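Local coordinates for AP205 bacteriophage COAT protein (Acinetobacter phage ap205, PDB 5FS4) that forms the capsid of a small single-stranded RNA phage, probably assembling from dimers, at residues 29-34 / 52-57; 34-39 / 47-52; 103-108 / 125-130. The protein carries 2 engineered substitutions. All blocks are in the same frame, centred on the assembly; numbering follows the deposited sequence.

In the fold
The chain first runs through strands 5-14 and 17-22, then enters strand 28-38 and returns along strand 47-60. Contact 1 (29-34 with 52-57) pairs the half of this hairpin farther from its loop. Contact 2 (34-39 with 47-52) is nested within that loop and carries the pairing to the turn, sharing Leu34 and Gln52; their centres are 16 Å apart. The chain continues through strand 76-88, outermost on that side within this chain, and helix 92-111, and contact 3 (103-108 with 125-130) closes a later, separate loop by tying the helix to the C-terminal segment. Its nearest atoms lie about 11 Å from contact 1. All three contacts also touch the second subunit.

Contact 1 of 3, residues 29-34 / 52-57; sequences TFSASL and QYVSVY
The long beta hairpin of strands 28-38 and 47-60, the third and fourth strands of the five-stranded sheet, is zipped here by six backbone bonds. Thr29, Ser31 and Ser33 pair with Val56, Val54 and Gln52 as hydrogen-bonded antiparallel pairs, from Gln52 N to Ser33 O at 2.8 Å to Thr29 N to Val56 O at 3.1 Å. On their face, Thr29 turns OG1 between its own N and carbonyl carbon (chi1 58°), which brings OG1 alongside Val56 CB at 3.4 Å. One water links this OG1 to Val54 O; another joins Ser31 OG to Gln52 O and NE2.

The other face is buried. The Phe30 and Tyr53 side chains run side by side, with Phe30 CZ at the edge of the Tyr53 ring, 4.0 Å from Tyr53 CD1, and Ala32 CB sits 3.9 Å from that same CD1. The Leu34 and Tyr53 side chains cross obliquely, bringing Leu34 CD2 to 3.7 Å from Tyr53 OH. Ser55 OG lies in the plane of the Phe30 ring, 3.3 Å from its CD1, while hydrogen-bonding His102 of the second subunit. Leu109 of that subunit packs on Ala32. A sheet with one face covered by the partner's helix is the hallmark of the dimeric small RNA phage coat protein fold.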
loop_
_atom_site.group_PDB
_atom_site.type_symbol
_atom_site.label_atom_id
_atom_site.label_comp_id
_atom_site.label_asym_id
_atom_site.label_seq_id
_atom_site.Cartn_x
_atom_site.Cartn_y
_atom_site.Cartn_z
ATOM N N THR B 29 -10.203 0.004 10.410
ATOM C CA THR B 29 -9.147 0.757 11.104
ATOM C C THR B 29 -8.105 1.205 10.095
ATOM O O THR B 29 -7.940 0.588 9.057
ATOM C CB THR B 29 -8.449 -0.032 12.245
ATOM O OG1 THR B 29 -7.879 -1.244 11.734
ATOM C CG2 THR B 29 -9.390 -0.388 13.283
ATOM N N PHE B 30 -7.486 2.337 10.384
ATOM C CA PHE B 30 -6.291 2.793 9.684
ATOM C C PHE B 30 -5.331 3.224 10.774
ATOM O O PHE B 30 -5.676 4.123 11.547
ATOM C CB PHE B 30 -6.572 3.984 8.787
ATOM C CG PHE B 30 -5.341 4.497 8.114
ATOM C CD1 PHE B 30 -4.753 3.721 7.099
ATOM C CD2 PHE B 30 -4.723 5.689 8.557
ATOM C CE1 PHE B 30 -3.608 4.141 6.452
ATOM C CE2 PHE B 30 -3.533 6.100 7.923
ATOM C CZ PHE B 30 -3.014 5.331 6.879
ATOM N N SER B 31 -4.121 2.652 10.800
ATOM C CA SER B 31 -3.155 3.039 11.819
ATOM C C SER B 31 -1.873 3.566 11.203
ATOM O O SER B 31 -1.448 3.118 10.159
ATOM C CB SER B 31 -2.930 1.861 12.742
ATOM O OG SER B 31 -2.089 0.941 12.121
ATOM N N ALA B 32 -1.238 4.526 11.869
ATOM C CA ALA B 32 0.040 5.105 11.395
ATOM C C ALA B 32 1.034 5.044 12.575
ATOM O O ALA B 32 0.735 5.540 13.670
ATOM C CB ALA B 32 -0.192 6.565 10.902
ATOM N N SER B 33 2.171 4.395 12.372
ATOM C CA SER B 33 3.139 4.198 13.445
ATOM C C SER B 33 4.481 4.667 12.891
ATOM O O SER B 33 4.928 4.150 11.870
ATOM C CB SER B 33 3.222 2.728 13.766
ATOM O OG SER B 33 4.190 2.554 14.794
ATOM N N LEU B 34 5.119 5.627 13.532
ATOM C CA LEU B 34 6.347 6.221 12.968
ATOM C C LEU B 34 7.565 6.088 13.908
ATOM O O LEU B 34 7.445 6.333 15.105
ATOM C CB LEU B 34 6.137 7.710 12.742
ATOM C CG LEU B 34 4.867 8.223 12.049
ATOM C CD1 LEU B 34 4.978 9.700 11.837
ATOM C CD2 LEU B 34 4.715 7.520 10.708
ATOM N N GLN B 52 4.877 3.169 9.228
ATOM C CA GLN B 52 4.125 1.934 8.908
ATOM C C GLN B 52 2.694 2.335 8.913
ATOM O O GLN B 52 2.228 2.820 9.942
ATOM C CB GLN B 52 4.312 0.873 9.971
ATOM C CG GLN B 52 3.651 -0.441 9.624
ATOM C CD GLN B 52 3.617 -1.399 10.778
ATOM O OE1 GLN B 52 4.406 -2.324 10.839
ATOM N NE2 GLN B 52 2.701 -1.151 11.729
ATOM N N TYR B 53 2.007 2.088 7.807
ATOM C CA TYR B 53 0.605 2.513 7.593
ATOM C C TYR B 53 -0.209 1.268 7.301
ATOM O O TYR B 53 0.094 0.566 6.361
ATOM C CB TYR B 53 0.523 3.479 6.406
ATOM C CG TYR B 53 1.400 4.668 6.540
ATOM C CD1 TYR B 53 0.928 5.808 7.211
ATOM C CD2 TYR B 53 2.721 4.670 6.086
ATOM C CE1 TYR B 53 1.752 6.924 7.386
ATOM C CE2 TYR B 53 3.571 5.768 6.319
ATOM C CZ TYR B 53 3.079 6.901 6.969
ATOM O OH TYR B 53 3.936 7.980 7.086
ATOM N N VAL B 54 -1.240 0.985 8.087
ATOM C CA VAL B 54 -2.003 -0.282 7.985
ATOM C C VAL B 54 -3.529 -0.033 7.893
ATOM O O VAL B 54 -4.119 0.717 8.667
ATOM C CB VAL B 54 -1.711 -1.268 9.178
ATOM C CG1 VAL B 54 -2.449 -2.547 8.956
ATOM C CG2 VAL B 54 -0.237 -1.550 9.338
ATOM N N SER B 55 -4.149 -0.626 6.864
ATOM C CA SER B 55 -5.591 -0.450 6.617
ATOM C C SER B 55 -6.216 -1.830 6.826
ATOM O O SER B 55 -5.652 -2.814 6.385
ATOM C CB SER B 55 -5.883 0.022 5.196
ATOM O OG SER B 55 -5.299 1.299 4.913
ATOM N N VAL B 56 -7.358 -1.884 7.537
ATOM C CA VAL B 56 -8.054 -3.111 7.839
ATOM C C VAL B 56 -9.545 -2.937 7.609
ATOM O O VAL B 56 -10.120 -1.948 7.990
ATOM C CB VAL B 56 -7.823 -3.618 9.285
ATOM C CG1 VAL B 56 -8.676 -4.822 9.620
ATOM C CG2 VAL B 56 -6.362 -3.928 9.530
ATOM N N TYR B 57 -10.090 -3.889 6.856
ATOM C CA TYR B 57 -11.561 -3.990 6.678
ATOM C C TYR B 57 -11.983 -5.429 6.837
ATOM O O TYR B 57 -11.317 -6.358 6.310
ATOM C CB TYR B 57 -11.995 -3.404 5.293
ATOM C CG TYR B 57 -13.488 -3.021 5.170
ATOM C CD1 TYR B 57 -14.473 -3.984 4.981
ATOM C CD2 TYR B 57 -13.903 -1.675 5.288
ATOM C CE1 TYR B 57 -15.812 -3.622 4.911
ATOM C CE2 TYR B 57 -15.216 -1.314 5.240
ATOM C CZ TYR B 57 -16.171 -2.274 5.034
ATOM O OH TYR B 57 -17.490 -1.921 4.978
HETATM O O HOH W 1 -5.302 -0.537 10.989
HETATM O O HOH W 2 0.615 1.335 11.910
#

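Contact 2 of 3, residues 34-39 / 47-52; sequences LLRQRV and NNVSGQ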
loop_
_atom_site.group_PDB
_atom_site.type_symbol
_atom_site.label_atom_id
_atom_site.label_comp_id
_atom_site.label_asym_id
_atom_site.label_seq_id
_atom_site.Cartn_x
_atom_site.Cartn_y
_atom_site.Cartn_z
ATOM N N LEU B 34 5.119 5.627 13.532
ATOM C CA LEU B 34 6.347 6.221 12.968
ATOM C C LEU B 34 7.565 6.088 13.908
ATOM O O LEU B 34 7.445 6.333 15.105
ATOM C CB LEU B 34 6.137 7.710 12.742
ATOM C CG LEU B 34 4.867 8.223 12.049
ATOM C CD1 LEU B 34 4.978 9.700 11.837
ATOM C CD2 LEU B 34 4.715 7.520 10.708
ATOM N N LEU B 35 8.751 5.824 13.357
ATOM C CA LEU B 35 9.938 5.741 14.188
ATOM C C LEU B 35 10.981 6.616 13.527
ATOM O O LEU B 35 11.293 6.392 12.390
ATOM C CB LEU B 35 10.401 4.277 14.299
ATOM C CG LEU B 35 11.470 3.922 15.320
ATOM C CD1 LEU B 35 11.733 2.429 15.228
ATOM C CD2 LEU B 35 12.766 4.663 15.094
ATOM N N ARG B 36 11.520 7.590 14.263
ATOM C CA ARG B 36 12.618 8.416 13.804
ATOM C C ARG B 36 13.915 7.956 14.485
ATOM O O ARG B 36 13.930 7.614 15.694
ATOM C CB ARG B 36 12.366 9.890 14.106
ATOM C CG ARG B 36 13.387 10.808 13.418
ATOM C CD ARG B 36 13.087 12.266 13.706
ATOM N NE ARG B 36 14.148 13.205 13.247
ATOM C CZ ARG B 36 14.049 14.126 12.269
ATOM N NH1 ARG B 36 12.942 14.268 11.528
ATOM N NH2 ARG B 36 15.095 14.901 11.992
ATOM N N GLN B 37 15.013 7.950 13.739
ATOM C CA GLN B 37 16.272 7.442 14.279
ATOM C C GLN B 37 17.481 8.082 13.620
ATOM O O GLN B 37 17.579 8.047 12.411
ATOM C CB GLN B 37 16.267 5.947 14.041
ATOM C CG GLN B 37 17.382 5.209 14.711
ATOM C CD GLN B 37 17.121 3.737 14.645
ATOM O OE1 GLN B 37 17.009 3.183 13.554
ATOM N NE2 GLN B 37 16.975 3.096 15.809
ATOM N N ARG B 38 18.377 8.666 14.416
ATOM C CA ARG B 38 19.702 9.115 13.959
ATOM C C ARG B 38 20.539 7.867 13.625
ATOM O O ARG B 38 20.514 6.913 14.386
ATOM C CB ARG B 38 20.367 9.964 15.052
ATOM C CG ARG B 38 21.636 10.707 14.641
ATOM C CD ARG B 38 22.333 11.327 15.868
ATOM N NE ARG B 38 23.154 12.488 15.506
ATOM C CZ ARG B 38 22.682 13.686 15.133
ATOM N NH1 ARG B 38 21.363 13.934 15.058
ATOM N NH2 ARG B 38 23.542 14.653 14.818
ATOM N N VAL B 39 21.198 7.819 12.456
ATOM C CA VAL B 39 21.907 6.584 12.024
ATOM C C VAL B 39 23.208 6.874 11.271
ATOM O O VAL B 39 23.489 8.026 10.938
ATOM C CB VAL B 39 21.013 5.651 11.174
ATOM C CG1 VAL B 39 19.844 5.104 11.976
ATOM C CG2 VAL B 39 20.497 6.346 9.927
ATOM N N ASN B 47 18.935 11.262 9.704
ATOM C CA ASN B 47 17.792 10.961 10.581
ATOM C C ASN B 47 16.748 10.067 9.892
ATOM O O ASN B 47 15.871 10.554 9.159
ATOM C CB ASN B 47 17.156 12.272 11.027
ATOM C CG ASN B 47 18.032 13.042 11.950
ATOM O OD1 ASN B 47 18.688 13.968 11.530
ATOM N ND2 ASN B 47 18.098 12.635 13.191
ATOM N N ASN B 48 16.828 8.767 10.100
ATOM C CA ASN B 48 15.972 7.864 9.330
ATOM C C ASN B 48 14.552 7.901 9.894
ATOM O O ASN B 48 14.343 8.006 11.142
ATOM C CB ASN B 48 16.445 6.416 9.314
ATOM C CG ASN B 48 15.727 5.601 8.245
ATOM O OD1 ASN B 48 15.990 5.764 7.018
ATOM N ND2 ASN B 48 14.765 4.780 8.665
ATOM N N VAL B 49 13.573 7.804 9.006
ATOM C CA VAL B 49 12.221 7.677 9.461
ATOM C C VAL B 49 11.644 6.435 8.826
ATOM O O VAL B 49 11.734 6.271 7.619
ATOM C CB VAL B 49 11.384 8.919 9.094
ATOM C CG1 VAL B 49 9.940 8.729 9.562
ATOM C CG2 VAL B 49 11.954 10.203 9.697
ATOM N N SER B 50 11.036 5.559 9.625
ATOM C CA SER B 50 10.277 4.441 9.111
ATOM C C SER B 50 8.843 4.638 9.576
ATOM O O SER B 50 8.562 4.769 10.832
ATOM C CB SER B 50 10.843 3.140 9.688
ATOM O OG SER B 50 10.183 2.015 9.165
ATOM N N GLY B 51 7.946 4.766 8.603
ATOM C CA GLY B 51 6.520 4.879 8.871
ATOM C C GLY B 51 5.743 3.698 8.374
ATOM O O GLY B 51 5.868 3.300 7.225
ATOM N N GLN B 52 4.877 3.169 9.228
ATOM C CA GLN B 52 4.125 1.934 8.908
ATOM C C GLN B 52 2.694 2.335 8.913
ATOM O O GLN B 52 2.228 2.820 9.942
ATOM C CB GLN B 52 4.312 0.873 9.971
ATOM C CG GLN B 52 3.651 -0.441 9.624
ATOM C CD GLN B 52 3.617 -1.399 10.778
ATOM O OE1 GLN B 52 4.406 -2.324 10.839
ATOM N NE2 GLN B 52 2.701 -1.151 11.729
HETATM O O HOH W 3 13.594 4.599 11.576
#
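Four backbone hydrogen bonds carry the hairpin toward its turn, the shortest of them in the Gln37/Asn48 pair. Leu35 and Ser50 form a regular hydrogen-bonded pair: Leu35 N reaches Ser50 O at 2.7 Å, and the return bond is close to straight. Gln37 and Asn48 make the next pair, and it is squeezed. Asn48 N comes to 2.5 Å from Gln37 O, with the N-H bent to 141° and the donor 27° above the carbonyl plane, so this bond is short, bent and probably strained. Between the pairs, CA-H groups point at carbonyls, the closest being Arg36 CA to Asn48 O at 3.2 Å.

Apolar contacts are few. Leu34 CD2 rests on Gly51 CA at 3.7 Å, and the aliphatic Arg36 CG meets Val49 CG2 at 4.0 Å. Near the turn, the Val39 side chain crosses that of Asn48 obliquely, CG2 against CB.

Charged and polar side chains do the rest. Arg36, with CG anti to the backbone N and an extended chain, sweeps across the strand pair until one face of its guanidinium covers Asn47 CB, 3.5 Å from NH2. Arg36 NH1 is taken up by Leu117 O of the second subunit. Arg38 lies alongside Asn47 and forms a salt bridge with Glu45. On the opposite face, a water donates to Leu35 O and accepts from Asn48 ND2 at 3.1 Å.

Strand 76-88 continues the sheet beyond 47-52, with backbone bonds between Val49 and Gly87 and between Gly51 and Ile85. The whole is the distal end of an antiparallel beta hairpin, with alternate side chains on its two faces.

Contact 3 of 3, residues 103-108 / 125-130; sequences KRNVDT and AIVSSD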
loop_
_atom_site.group_PDB
_atom_site.type_symbol
_atom_site.label_atom_id
_atom_site.label_comp_id
_atom_site.label_asym_id
_atom_site.label_seq_id
_atom_site.Cartn_x
_atom_site.Cartn_y
_atom_site.Cartn_z
ATOM N N LYS B 103 3.175 3.920 -6.097
ATOM C CA LYS B 103 1.732 3.858 -6.253
ATOM C C LYS B 103 1.401 3.507 -7.725
ATOM O O LYS B 103 0.605 2.622 -7.971
ATOM C CB LYS B 103 1.056 5.160 -5.843
ATOM C CG LYS B 103 0.951 5.403 -4.335
ATOM C CD LYS B 103 0.072 6.628 -4.046
ATOM C CE LYS B 103 0.848 7.901 -4.347
ATOM N NZ LYS B 103 0.050 9.162 -4.236
ATOM N N ARG B 104 2.097 4.168 -8.652
ATOM C CA ARG B 104 1.917 3.980 -10.042
ATOM C C ARG B 104 2.234 2.562 -10.460
ATOM O O ARG B 104 1.510 1.967 -11.235
ATOM C CB ARG B 104 2.841 4.924 -10.778
ATOM C CG ARG B 104 2.783 4.706 -12.271
ATOM C CD ARG B 104 3.461 5.833 -12.993
ATOM N NE ARG B 104 3.538 5.507 -14.406
ATOM C CZ ARG B 104 4.170 6.257 -15.290
ATOM N NH1 ARG B 104 4.824 7.355 -14.927
ATOM N NH2 ARG B 104 4.172 5.871 -16.553
ATOM N N ASN B 105 3.303 2.017 -9.919
ATOM C CA ASN B 105 3.747 0.713 -10.328
ATOM C C ASN B 105 2.825 -0.357 -9.705
ATOM O O ASN B 105 2.501 -1.329 -10.340
ATOM C CB ASN B 105 5.187 0.489 -9.915
ATOM C CG ASN B 105 6.173 1.198 -10.823
ATOM O OD1 ASN B 105 5.933 1.372 -12.020
ATOM N ND2 ASN B 105 7.283 1.536 -10.276
ATOM N N VAL B 106 2.412 -0.164 -8.462
ATOM C CA VAL B 106 1.466 -1.048 -7.861
ATOM C C VAL B 106 0.134 -1.001 -8.624
ATOM O O VAL B 106 -0.442 -2.052 -8.903
ATOM C CB VAL B 106 1.232 -0.781 -6.354
ATOM C CG1 VAL B 106 0.138 -1.731 -5.864
ATOM C CG2 VAL B 106 2.518 -0.941 -5.529
ATOM N N ASP B 107 -0.344 0.192 -8.976
ATOM C CA ASP B 107 -1.587 0.342 -9.764
ATOM C C ASP B 107 -1.510 -0.480 -11.040
ATOM O O ASP B 107 -2.436 -1.175 -11.371
ATOM C CB ASP B 107 -1.882 1.821 -10.151
ATOM C CG ASP B 107 -2.277 2.681 -8.984
ATOM O OD1 ASP B 107 -2.642 2.119 -7.913
ATOM O OD2 ASP B 107 -2.172 3.942 -9.127
ATOM N N THR B 108 -0.394 -0.396 -11.738
ATOM C CA THR B 108 -0.238 -1.153 -13.029
ATOM C C THR B 108 -0.512 -2.637 -12.876
ATOM O O THR B 108 -1.190 -3.220 -13.710
ATOM C CB THR B 108 1.140 -0.844 -13.676
ATOM O OG1 THR B 108 1.225 0.545 -14.061
ATOM C CG2 THR B 108 1.390 -1.693 -14.873
ATOM N N ALA B 125 4.270 -2.291 -17.800
ATOM C CA ALA B 125 5.084 -1.103 -18.016
ATOM C C ALA B 125 5.426 -0.494 -16.622
ATOM O O ALA B 125 4.736 0.383 -16.118
ATOM C CB ALA B 125 4.291 -0.089 -18.854
ATOM N N ILE B 126 6.498 -0.977 -16.038
ATOM C CA ILE B 126 7.021 -0.478 -14.761
ATOM C C ILE B 126 8.110 0.590 -15.007
ATOM O O ILE B 126 8.928 0.464 -15.943
ATOM C CB ILE B 126 7.623 -1.656 -13.955
ATOM C CG1 ILE B 126 6.572 -2.743 -13.663
ATOM C CG2 ILE B 126 8.310 -1.201 -12.651
ATOM C CD1 ILE B 126 5.289 -2.266 -12.963
ATOM N N VAL B 127 8.088 1.650 -14.181
ATOM C CA VAL B 127 8.931 2.789 -14.386
ATOM C C VAL B 127 9.632 3.254 -13.126
ATOM O O VAL B 127 9.128 3.035 -12.031
ATOM C CB VAL B 127 8.125 3.972 -14.968
ATOM C CG1 VAL B 127 7.491 3.567 -16.298
ATOM C CG2 VAL B 127 7.076 4.502 -13.992
ATOM N N SER B 128 10.784 3.904 -13.311
ATOM C CA SER B 128 11.483 4.581 -12.230
ATOM C C SER B 128 10.902 5.940 -12.001
ATOM O O SER B 128 10.195 6.458 -12.819
ATOM C CB SER B 128 12.965 4.701 -12.588
ATOM O OG SER B 128 13.714 5.467 -11.629
ATOM N N SER B 129 11.219 6.526 -10.860
ATOM C CA SER B 129 10.860 7.912 -10.556
ATOM C C SER B 129 11.761 8.881 -11.362
ATOM O O SER B 129 11.444 10.080 -11.495
ATOM C CB SER B 129 11.048 8.160 -9.093
ATOM O OG SER B 129 12.398 7.874 -8.732
ATOM N N ASP B 130 12.909 8.378 -11.823
ATOM C CA ASP B 130 13.789 9.182 -12.673
ATOM C C ASP B 130 13.156 9.360 -14.030
ATOM O O ASP B 130 12.387 8.527 -14.524
ATOM C CB ASP B 130 15.182 8.535 -12.833
ATOM C CG ASP B 130 16.043 8.661 -11.609
ATOM O OD1 ASP B 130 15.904 9.621 -10.823
ATOM O OD2 ASP B 130 16.951 7.822 -11.487
HETATM O O HOH W 4 3.820 1.454 -13.781
#
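Asn105 grips the backbone of Val127 with both ends of its amide. Its OD1 accepts Val127 N at 3.1 Å, on a lone pair and in the carbonyl plane, while ND2 gives a nearly straight bond (169°) to Val127 O at 3.0 Å. Because Val127 O lies in the plane of the amide, the pair of bonds fixes the amide's rotation and leaves little doubt which end is oxygen. The side chain gets there with CG beside its own backbone N (chi1 -77°), so the amide leaves the helix surface facing the extended segment.

Around this pincer, Ile126 crosses obliquely and sets CG2 3.6 Å from Asn105 OD1, shielding the buried amide. A water extends the network: it lies within bonding distance of Asn105 OD1, Thr108 OG1 and Ala125 O, though its two protons cannot serve every acceptor around it at once. On the exposed flank, Arg104 reaches out fully extended and lays one face of its guanidinium on Val127, whose CG2 stands 3.5 Å above the plane, over its centre.

Further along, the chain turns a corner at Ser129 and Asp130. Ser128 OG accepts Asp130 N at 3.0 Å, making an ST turn, and Asp130 OD2 then bonds Tyr57 OH of the second subunit.

Helix 92-111 is thus held to strand 127-128, which itself pairs antiparallel with a strand of the second subunit. Phe30 of that subunit packs on Asn105 and its Trp20 on Ile126, while Lys103 forms a salt bridge with Asp107 of the second subunit, and Asp107 with its Lys103, so the helix and the C-terminal strand lie together against the partner chain.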